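Local structure of sucrose 6(F)-phosphate phosphorylase (Thermoanaerobacterium thermosaccharolyticum DSM 571, 6S9V) at residues S46-G51 with K439-R444; L17-Q22 with A449-F454; N445-F450 with I488-E493. The protein is a bacterial sugar phosphorylase of the alpha-amylase kind, built on a TIM-barrel catalytic domain followed by a small antiparallel beta-sheet domain. One frame throughout, in Å; residues are numbered along the deposited sequence.

In the fold
From the N terminus the chain first runs through 17-22, which leads into barrel strand 22-25, and then through helix 34-44 to the loop 46-51 before strand 51-54. Nearly 390 residues later helix 432-446 comes back to that loop and closes contact 1. Just past the helix, 449-454 returns to 17-22, so contact 2 encloses contact 1 along the chain. Contact 3 is a shorter closure: 445-450, which shares Ala-449 and Phe-450 with contact 2, meets strand 485-491 after the chain has run through the first three strands of the antiparallel sheet. Asn-445 bridges the three, bonding to Asp-47, Val-21 and Lys-20. Together the contacts join barrel, helix 432-446 and C-terminal sheet.

Contact 1 (S46-G51 with K439-R444)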
loop_
_atom_site.group_PDB
_atom_site.type_symbol
_atom_site.label_atom_id
_atom_site.label_comp_id
_atom_site.label_asym_id
_atom_site.label_seq_id
_atom_site.Cartn_x
_atom_site.Cartn_y
_atom_site.Cartn_z
ATOM N N SER A 46 7.892 -20.383 -4.511
ATOM C CA SER A 46 6.602 -20.953 -4.888
ATOM C C SER A 46 5.683 -21.135 -3.680
ATOM O O SER A 46 4.475 -20.887 -3.777
ATOM C CB SER A 46 6.802 -22.267 -5.638
ATOM O OG SER A 46 7.178 -21.987 -6.972
ATOM N N ASP A 47 6.214 -21.611 -2.551
ATOM C CA ASP A 47 5.399 -21.773 -1.349
ATOM C C ASP A 47 5.717 -20.700 -0.316
ATOM O O ASP A 47 5.286 -20.793 0.839
ATOM C CB ASP A 47 5.561 -23.173 -0.756
ATOM C CG ASP A 47 6.977 -23.461 -0.297
ATOM O OD1 ASP A 47 7.918 -22.793 -0.775
ATOM O OD2 ASP A 47 7.140 -24.348 0.556
ATOM N N VAL A 48 6.422 -19.657 -0.729
ATOM C CA VAL A 48 6.734 -18.543 0.149
ATOM C C VAL A 48 5.606 -17.519 0.093
ATOM O O VAL A 48 5.327 -16.850 1.093
ATOM C CB VAL A 48 8.088 -17.928 -0.250
ATOM C CG1 VAL A 48 8.350 -16.628 0.515
ATOM C CG2 VAL A 48 9.213 -18.947 -0.007
ATOM N N PHE A 49 4.936 -17.392 -1.054
ATOM C CA PHE A 49 3.873 -16.409 -1.206
ATOM C C PHE A 49 2.594 -17.078 -1.688
ATOM O O PHE A 49 2.625 -17.961 -2.551
ATOM C CB PHE A 49 4.273 -15.301 -2.169
ATOM C CG PHE A 49 5.491 -14.560 -1.732
ATOM C CD1 PHE A 49 5.477 -13.820 -0.565
ATOM C CD2 PHE A 49 6.651 -14.611 -2.475
ATOM C CE1 PHE A 49 6.604 -13.148 -0.144
ATOM C CE2 PHE A 49 7.772 -13.931 -2.062
ATOM C CZ PHE A 49 7.749 -13.206 -0.899
ATOM N N GLY A 50 1.474 -16.657 -1.108
ATOM C CA GLY A 50 0.166 -17.075 -1.577
ATOM C C GLY A 50 -0.448 -16.070 -2.528
ATOM O O GLY A 50 -1.450 -16.362 -3.194
ATOM N N GLY A 51 0.129 -14.869 -2.580
ATOM C CA GLY A 51 -0.369 -13.820 -3.451
ATOM C C GLY A 51 0.723 -12.815 -3.749
ATOM O O GLY A 51 1.745 -12.764 -3.063
ATOM N N LYS A 439 12.422 -18.901 5.989
ATOM C CA LYS A 439 11.964 -19.970 6.874
ATOM C C LYS A 439 10.790 -19.504 7.732
ATOM O O LYS A 439 9.809 -20.244 7.926
ATOM C CB LYS A 439 13.123 -20.454 7.751
ATOM C CG LYS A 439 12.789 -21.684 8.577
ATOM C CD LYS A 439 13.999 -22.218 9.333
ATOM C CE LYS A 439 13.603 -23.368 10.251
ATOM N NZ LYS A 439 14.769 -23.903 11.021
ATOM N N LEU A 440 10.875 -18.279 8.254
ATOM C CA LEU A 440 9.783 -17.722 9.039
ATOM C C LEU A 440 8.529 -17.569 8.193
ATOM O O LEU A 440 7.422 -17.882 8.649
ATOM C CB LEU A 440 10.187 -16.367 9.622
ATOM C CG LEU A 440 9.117 -15.622 10.427
ATOM C CD1 LEU A 440 8.751 -16.414 11.683
ATOM C CD2 LEU A 440 9.580 -14.219 10.777
ATOM N N ILE A 441 8.677 -17.077 6.959
ATOM C CA ILE A 441 7.522 -16.929 6.078
ATOM C C ILE A 441 6.848 -18.276 5.861
ATOM O O ILE A 441 5.619 -18.407 5.976
ATOM C CB ILE A 441 7.941 -16.285 4.744
ATOM C CG1 ILE A 441 8.261 -14.803 4.943
ATOM C CG2 ILE A 441 6.842 -16.457 3.722
ATOM C CD1 ILE A 441 8.949 -14.158 3.741
ATOM N N ARG A 442 7.637 -19.297 5.522
ATOM C CA ARG A 442 7.045 -20.604 5.264
ATOM C C ARG A 442 6.393 -21.178 6.516
ATOM O O ARG A 442 5.358 -21.853 6.419
ATOM C CB ARG A 442 8.081 -21.565 4.683
ATOM C CG ARG A 442 8.509 -21.152 3.272
ATOM C CD ARG A 442 8.852 -22.362 2.417
ATOM N NE ARG A 442 10.163 -22.909 2.695
ATOM C CZ ARG A 442 10.589 -24.099 2.283
ATOM N NH1 ARG A 442 9.805 -24.904 1.564
ATOM N NH2 ARG A 442 11.815 -24.479 2.597
ATOM N N PHE A 443 6.964 -20.924 7.695
ATOM C CA PHE A 443 6.276 -21.323 8.917
ATOM C C PHE A 443 4.914 -20.645 9.022
ATOM O O PHE A 443 3.910 -21.292 9.349
ATOM C CB PHE A 443 7.107 -21.000 10.156
ATOM C CG PHE A 443 6.466 -21.475 11.435
ATOM C CD1 PHE A 443 6.593 -22.795 11.836
ATOM C CD2 PHE A 443 5.709 -20.612 12.209
ATOM C CE1 PHE A 443 5.980 -23.254 13.006
ATOM C CE2 PHE A 443 5.107 -21.056 13.385
ATOM C CZ PHE A 443 5.248 -22.376 13.780
ATOM N N ARG A 444 4.858 -19.342 8.725
ATOM C CA ARG A 444 3.594 -18.608 8.772
ATOM C C ARG A 444 2.595 -19.116 7.732
ATOM O O ARG A 444 1.376 -19.008 7.936
ATOM C CB ARG A 444 3.877 -17.114 8.588
ATOM C CG ARG A 444 2.663 -16.221 8.510
ATOM C CD ARG A 444 1.764 -16.324 9.729
ATOM N NE ARG A 444 0.669 -15.360 9.630
ATOM C CZ ARG A 444 -0.369 -15.492 8.807
ATOM N NH1 ARG A 444 -0.457 -16.552 8.021
ATOM N NH2 ARG A 444 -1.314 -14.560 8.764
#
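Asp-47 and Arg-442 form a salt bridge on the exposed side of this contact. Arg-442 NH1 gives a nearly straight hydrogen bond, 2.9 Å and 167°, to Asp-47 OD2, which accepts on its syn lone pair. That oxygen lies in the guanidinium plane, while the carboxylate as a whole is turned 68° from it. Two bends in the arginine chain, at chi2 and chi3, bring its end round to the aspartate, and Arg-442 CD packs 3.2 Å from Asp-47 OD2 on the way. Deeper in, Ile-441 points at the loop. Its CG2 branch sits 3.5 Å from Val-48 CG1 and also touches the carbonyl, 3.1 Å from Val-48 O. Val-48 divides its two methyls: CG1, anti to the backbone N (chi1 172°), meets the isoleucine and covers one face of the Phe-49 ring, while CG2 lies 4.0 Å from Arg-442 CG. The loop joins helix 34-44 to barrel strand 51-54, and helix 432-446 packs against it. Ile-441 also rests on Phe-383 of helix 372-384 and Leu-396 of helix 393-396, with Leu-440 turned to helix 372-384 and to Tyr-500 of strand 497-501.

Contact 2 (L17-Q22 with A449-F454); sequences LKNKVQ and AFNGEF
Asn-19 and Asn-451 bring the two backbones closest, with CA atoms 7.2 Å apart; Asn-19 centres an inverse gamma turn, and residues 449-450 lie in a 3-10 segment that begins at Glu-448. Asn-19 carries the contact. Its side chain leaves trans to its own nitrogen (chi1 -174°), the amide extends across the gap, and Asn-19 ND2 donates to Asn-451 OD1 at 2.9 Å and 163°. The acceptor lies in the Asn-19 amide plane, but the donor stands above the carbonyl plane of Asn-451; the two amides are turned 66° from each other. Asn-19 ND2 also comes 3.2 Å from Phe-450 O, and a water accepting from ND2 donates to that same carbonyl, 2.8 Å from Phe-450 O. A second water donates to Asn-19 O and accepts from Asn-451 ND2 and, weakly, from Lys-20 NZ. Asn-19 OD1 receives a hydrogen bond from Arg-444 NH2, and bonds at both ends are consistent with the amide being held in this flip. Here the lead-in to the first TIM-barrel strand meets the turn before strand 453-456, where the C-terminal antiparallel sheet begins: a polar seam, bridged by two waters, between domains of an alpha-amylase-type enzyme.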
loop_
_atom_site.group_PDB
_atom_site.type_symbol
_atom_site.label_atom_id
_atom_site.label_comp_id
_atom_site.label_asym_id
_atom_site.label_seq_id
_atom_site.Cartn_x
_atom_site.Cartn_y
_atom_site.Cartn_z
ATOM N N LEU A 17 -10.484 -14.712 2.806
ATOM C CA LEU A 17 -9.261 -14.499 2.049
ATOM C C LEU A 17 -8.225 -15.528 2.463
ATOM O O LEU A 17 -8.240 -16.027 3.593
ATOM C CB LEU A 17 -8.716 -13.093 2.266
ATOM C CG LEU A 17 -9.617 -11.974 1.736
ATOM C CD1 LEU A 17 -9.145 -10.643 2.276
ATOM C CD2 LEU A 17 -9.640 -11.968 0.210
ATOM N N LYS A 18 -7.363 -15.890 1.516
ATOM C CA LYS A 18 -6.278 -16.811 1.813
ATOM C C LYS A 18 -5.346 -16.171 2.831
ATOM O O LYS A 18 -4.885 -15.041 2.643
ATOM C CB LYS A 18 -5.507 -17.131 0.533
ATOM C CG LYS A 18 -4.516 -18.274 0.650
ATOM C CD LYS A 18 -3.512 -18.276 -0.511
ATOM C CE LYS A 18 -4.151 -18.541 -1.864
ATOM N NZ LYS A 18 -3.086 -18.740 -2.917
ATOM N N ASN A 19 -5.063 -16.897 3.907
ATOM C CA ASN A 19 -4.265 -16.354 5.007
ATOM C C ASN A 19 -2.794 -16.739 4.863
ATOM O O ASN A 19 -2.200 -17.383 5.735
ATOM C CB ASN A 19 -4.825 -16.826 6.348
ATOM C CG ASN A 19 -4.126 -16.174 7.528
ATOM O OD1 ASN A 19 -3.603 -15.063 7.413
ATOM N ND2 ASN A 19 -4.092 -16.868 8.658
ATOM N N LYS A 20 -2.191 -16.306 3.765
ATOM C CA LYS A 20 -0.791 -16.596 3.489
ATOM C C LYS A 20 -0.055 -15.303 3.180
ATOM O O LYS A 20 -0.648 -14.307 2.765
ATOM C CB LYS A 20 -0.636 -17.599 2.342
ATOM C CG LYS A 20 -1.255 -18.957 2.663
ATOM C CD LYS A 20 -0.654 -20.082 1.849
ATOM C CE LYS A 20 -1.351 -21.409 2.151
ATOM N NZ LYS A 20 -1.596 -21.609 3.614
ATOM N N VAL A 21 1.259 -15.331 3.405
ATOM C CA VAL A 21 2.072 -14.153 3.162
ATOM C C VAL A 21 2.031 -13.787 1.682
ATOM O O VAL A 21 2.080 -14.654 0.796
ATOM C CB VAL A 21 3.511 -14.411 3.647
ATOM C CG1 VAL A 21 4.389 -13.225 3.348
ATOM C CG2 VAL A 21 3.525 -14.736 5.137
ATOM N N GLN A 22 1.959 -12.489 1.407
ATOM C CA GLN A 22 1.940 -11.981 0.042
ATOM C C GLN A 22 3.168 -11.120 -0.232
ATOM O O GLN A 22 3.726 -10.503 0.673
ATOM C CB GLN A 22 0.693 -11.146 -0.208
ATOM C CG GLN A 22 -0.606 -11.899 0.060
ATOM C CD GLN A 22 -1.824 -11.066 -0.232
ATOM O OE1 GLN A 22 -1.780 -9.839 -0.171
ATOM N NE2 GLN A 22 -2.930 -11.727 -0.548
ATOM N N ALA A 449 -2.086 -23.198 13.090
ATOM C CA ALA A 449 -2.636 -22.421 14.196
ATOM C C ALA A 449 -2.969 -20.990 13.791
ATOM O O ALA A 449 -3.857 -20.367 14.390
ATOM C CB ALA A 449 -1.657 -22.412 15.374
ATOM N N PHE A 450 -2.261 -20.435 12.804
ATOM C CA PHE A 450 -2.531 -19.060 12.395
ATOM C C PHE A 450 -3.931 -18.897 11.826
ATOM O O PHE A 450 -4.415 -17.768 11.708
ATOM C CB PHE A 450 -1.505 -18.600 11.360
ATOM C CG PHE A 450 -0.123 -18.465 11.911
ATOM C CD1 PHE A 450 0.201 -17.421 12.766
ATOM C CD2 PHE A 450 0.860 -19.379 11.574
ATOM C CE1 PHE A 450 1.480 -17.294 13.276
ATOM C CE2 PHE A 450 2.147 -19.250 12.081
ATOM C CZ PHE A 450 2.451 -18.213 12.935
ATOM N N ASN A 451 -4.595 -19.996 11.480
ATOM C CA ASN A 451 -5.963 -19.944 11.001
ATOM C C ASN A 451 -6.978 -20.171 12.110
ATOM O O ASN A 451 -8.137 -20.480 11.818
ATOM C CB ASN A 451 -6.147 -20.960 9.874
ATOM C CG ASN A 451 -5.341 -20.594 8.649
ATOM O OD1 ASN A 451 -5.338 -19.440 8.235
ATOM N ND2 ASN A 451 -4.630 -21.557 8.085
ATOM N N GLY A 452 -6.565 -20.016 13.366
ATOM C CA GLY A 452 -7.429 -20.230 14.506
ATOM C C GLY A 452 -7.601 -19.019 15.398
ATOM O O GLY A 452 -7.783 -17.896 14.916
ATOM N N GLU A 453 -7.484 -19.233 16.701
ATOM C CA GLU A 453 -7.755 -18.204 17.692
ATOM C C GLU A 453 -6.463 -17.527 18.132
ATOM O O GLU A 453 -5.437 -18.182 18.319
ATOM C CB GLU A 453 -8.462 -18.807 18.907
ATOM C CG GLU A 453 -9.857 -19.367 18.604
ATOM C CD GLU A 453 -10.502 -20.076 19.789
ATOM O OE1 GLU A 453 -9.775 -20.414 20.742
ATOM O OE2 GLU A 453 -11.739 -20.308 19.769
ATOM N N PHE A 454 -6.535 -16.211 18.305
ATOM C CA PHE A 454 -5.394 -15.376 18.666
ATOM C C PHE A 454 -5.513 -14.938 20.119
ATOM O O PHE A 454 -6.584 -14.504 20.554
ATOM C CB PHE A 454 -5.334 -14.155 17.748
ATOM C CG PHE A 454 -4.270 -13.147 18.112
ATOM C CD1 PHE A 454 -2.933 -13.470 18.055
ATOM C CD2 PHE A 454 -4.628 -11.856 18.481
ATOM C CE1 PHE A 454 -1.963 -12.528 18.373
ATOM C CE2 PHE A 454 -3.666 -10.909 18.796
ATOM C CZ PHE A 454 -2.334 -11.246 18.738
HETATM O O HOH W 1 -3.248 -15.288 11.155
HETATM O O HOH W 2 -2.588 -20.194 6.196
#

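Contact 3 (N445-F450 with I488-E493); sequences NEYEAF and IDYINE
Tyr-447 OH reaches strand 485-491 and donates to Ile-491 O at 2.6 Å, the shortest polar bond of the contact. It lies in the carbonyl plane on a lone pair, with a C=O...donor angle of 120°. The same hydroxyl also accepts from the backbone N of Arg-474, on the neighbouring strand 473-480, so it is gripped by two strands of one sheet. Tyr-447 is the first residue to leave helical geometry at the end of helix 432-446, and a near-trans first torsion (chi1 -161°) swings its side chain to the sheet. Its phenol ring meets Tyr-490 in an offset edge-to-face pair: the edge of Tyr-490 is turned to the face of Tyr-447, centroids 5.4 Å apart and planes at 72°. Tyr-490 CD2 makes the nearest approach, 3.7 Å from Tyr-447 CE1, while Tyr-490 CB sits over the face, 3.9 Å from CZ of Tyr-447. Phe-443, one helical turn earlier, adds a third ring, nearly parallel to Tyr-447 and edge-to-face with Tyr-490. The carboxylates of Glu-448 and Glu-493 come within 4.1 Å, OE2 to OE2, although Glu-493 is poorly ordered. Tyr-447, a buried phenol bonded through its hydroxyl to main-chain groups of two strands and packed on aromatics, joins the helix end to the sheet; the glutamates would probably disfavour one another, though a long, weak ion pair of Glu-493 OE2 with Lys-473 NZ may offset this.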
loop_
_atom_site.group_PDB
_atom_site.type_symbol
_atom_site.label_atom_id
_atom_site.label_comp_id
_atom_site.label_asym_id
_atom_site.label_seq_id
_atom_site.Cartn_x
_atom_site.Cartn_y
_atom_site.Cartn_z
ATOM N N ASN A 445 3.081 -19.657 6.611
ATOM C CA ASN A 445 2.187 -20.219 5.603
ATOM C C ASN A 445 1.770 -21.647 5.913
ATOM O O ASN A 445 0.699 -22.082 5.473
ATOM C CB ASN A 445 2.841 -20.210 4.222
ATOM C CG ASN A 445 2.981 -18.820 3.663
ATOM O OD1 ASN A 445 2.304 -17.892 4.112
ATOM N ND2 ASN A 445 3.865 -18.662 2.674
ATOM N N GLU A 446 2.603 -22.401 6.629
ATOM C CA GLU A 446 2.377 -23.829 6.793
ATOM C C GLU A 446 1.689 -24.180 8.102
ATOM O O GLU A 446 0.883 -25.115 8.137
ATOM C CB GLU A 446 3.706 -24.602 6.735
ATOM C CG GLU A 446 4.424 -24.594 5.390
ATOM C CD GLU A 446 5.856 -25.123 5.491
ATOM O OE1 GLU A 446 6.324 -25.346 6.625
ATOM O OE2 GLU A 446 6.511 -25.325 4.441
ATOM N N TYR A 447 1.973 -23.465 9.185
ATOM C CA TYR A 447 1.490 -23.907 10.483
ATOM C C TYR A 447 0.028 -23.524 10.670
ATOM O O TYR A 447 -0.343 -22.355 10.547
ATOM C CB TYR A 447 2.347 -23.346 11.610
ATOM C CG TYR A 447 2.139 -24.152 12.873
ATOM C CD1 TYR A 447 2.578 -25.469 12.958
ATOM C CD2 TYR A 447 1.454 -23.621 13.951
ATOM C CE1 TYR A 447 2.363 -26.224 14.102
ATOM C CE2 TYR A 447 1.241 -24.362 15.093
ATOM C CZ TYR A 447 1.693 -25.656 15.165
ATOM O OH TYR A 447 1.459 -26.381 16.304
ATOM N N GLU A 448 -0.794 -24.512 11.007
ATOM C CA GLU A 448 -2.241 -24.359 10.925
ATOM C C GLU A 448 -2.818 -23.445 12.000
ATOM O O GLU A 448 -3.938 -22.944 11.827
ATOM C CB GLU A 448 -2.883 -25.747 11.002
ATOM C CG GLU A 448 -2.456 -26.701 9.876
ATOM C CD GLU A 448 -1.127 -27.438 10.125
ATOM O OE1 GLU A 448 -0.321 -27.014 10.992
ATOM O OE2 GLU A 448 -0.892 -28.461 9.439
ATOM N N ALA A 449 -2.086 -23.198 13.090
ATOM C CA ALA A 449 -2.636 -22.421 14.196
ATOM C C ALA A 449 -2.969 -20.990 13.791
ATOM O O ALA A 449 -3.857 -20.367 14.390
ATOM C CB ALA A 449 -1.657 -22.412 15.374
ATOM N N PHE A 450 -2.261 -20.435 12.804
ATOM C CA PHE A 450 -2.531 -19.060 12.395
ATOM C C PHE A 450 -3.931 -18.897 11.826
ATOM O O PHE A 450 -4.415 -17.768 11.708
ATOM C CB PHE A 450 -1.505 -18.600 11.360
ATOM C CG PHE A 450 -0.123 -18.465 11.911
ATOM C CD1 PHE A 450 0.201 -17.421 12.766
ATOM C CD2 PHE A 450 0.860 -19.379 11.574
ATOM C CE1 PHE A 450 1.480 -17.294 13.276
ATOM C CE2 PHE A 450 2.147 -19.250 12.081
ATOM C CZ PHE A 450 2.451 -18.213 12.935
ATOM N N ILE A 488 9.722 -19.408 18.669
ATOM C CA ILE A 488 8.347 -19.858 18.470
ATOM C C ILE A 488 8.249 -21.271 19.027
ATOM O O ILE A 488 8.889 -22.199 18.512
ATOM C CB ILE A 488 7.928 -19.810 16.996
ATOM C CG1 ILE A 488 7.937 -18.368 16.489
ATOM C CG2 ILE A 488 6.543 -20.442 16.828
ATOM C CD1 ILE A 488 7.646 -18.236 15.007
ATOM N N ASP A 489 7.465 -21.431 20.092
ATOM C CA ASP A 489 7.161 -22.739 20.654
ATOM C C ASP A 489 5.890 -23.246 19.986
ATOM O O ASP A 489 4.866 -22.557 20.010
ATOM C CB ASP A 489 6.955 -22.658 22.165
ATOM C CG ASP A 489 8.246 -22.422 22.925
ATOM O OD1 ASP A 489 9.322 -22.780 22.410
ATOM O OD2 ASP A 489 8.178 -21.888 24.048
ATOM N N TYR A 490 5.951 -24.427 19.380
ATOM C CA TYR A 490 4.805 -24.933 18.637
ATOM C C TYR A 490 4.686 -26.436 18.828
ATOM O O TYR A 490 5.606 -27.104 19.305
ATOM C CB TYR A 490 4.906 -24.580 17.147
ATOM C CG TYR A 490 5.970 -25.346 16.398
ATOM C CD1 TYR A 490 7.286 -24.907 16.378
ATOM C CD2 TYR A 490 5.655 -26.507 15.706
ATOM C CE1 TYR A 490 8.262 -25.603 15.691
ATOM C CE2 TYR A 490 6.622 -27.216 15.018
ATOM C CZ TYR A 490 7.927 -26.757 15.014
ATOM O OH TYR A 490 8.894 -27.454 14.339
ATOM N N ILE A 491 3.522 -26.961 18.448
ATOM C CA ILE A 491 3.202 -28.380 18.578
ATOM C C ILE A 491 3.431 -29.030 17.220
ATOM O O ILE A 491 2.808 -28.641 16.225
ATOM C CB ILE A 491 1.753 -28.592 19.047
ATOM C CG1 ILE A 491 1.487 -27.871 20.370
ATOM C CG2 ILE A 491 1.453 -30.083 19.155
ATOM C CD1 ILE A 491 2.377 -28.296 21.514
ATOM N N ASN A 492 4.321 -30.019 17.168
ATOM C CA ASN A 492 4.667 -30.652 15.901
ATOM C C ASN A 492 3.616 -31.711 15.555
ATOM O O ASN A 492 2.607 -31.868 16.246
ATOM C CB ASN A 492 6.083 -31.224 15.975
ATOM C CG ASN A 492 6.207 -32.386 16.951
ATOM O OD1 ASN A 492 5.216 -32.947 17.421
ATOM N ND2 ASN A 492 7.443 -32.739 17.276
ATOM N N GLU A 493 3.840 -32.453 14.468
ATOM C CA GLU A 493 2.848 -33.417 14.007
ATOM C C GLU A 493 2.648 -34.561 14.995
ATOM O O GLU A 493 1.572 -35.170 15.011
ATOM C CB GLU A 493 3.258 -33.971 12.638
ATOM C CG GLU A 493 2.967 -33.051 11.453
ATOM C CD GLU A 493 1.482 -32.874 11.189
ATOM O OE1 GLU A 493 0.705 -33.801 11.502
ATOM O OE2 GLU A 493 1.094 -31.813 10.657
#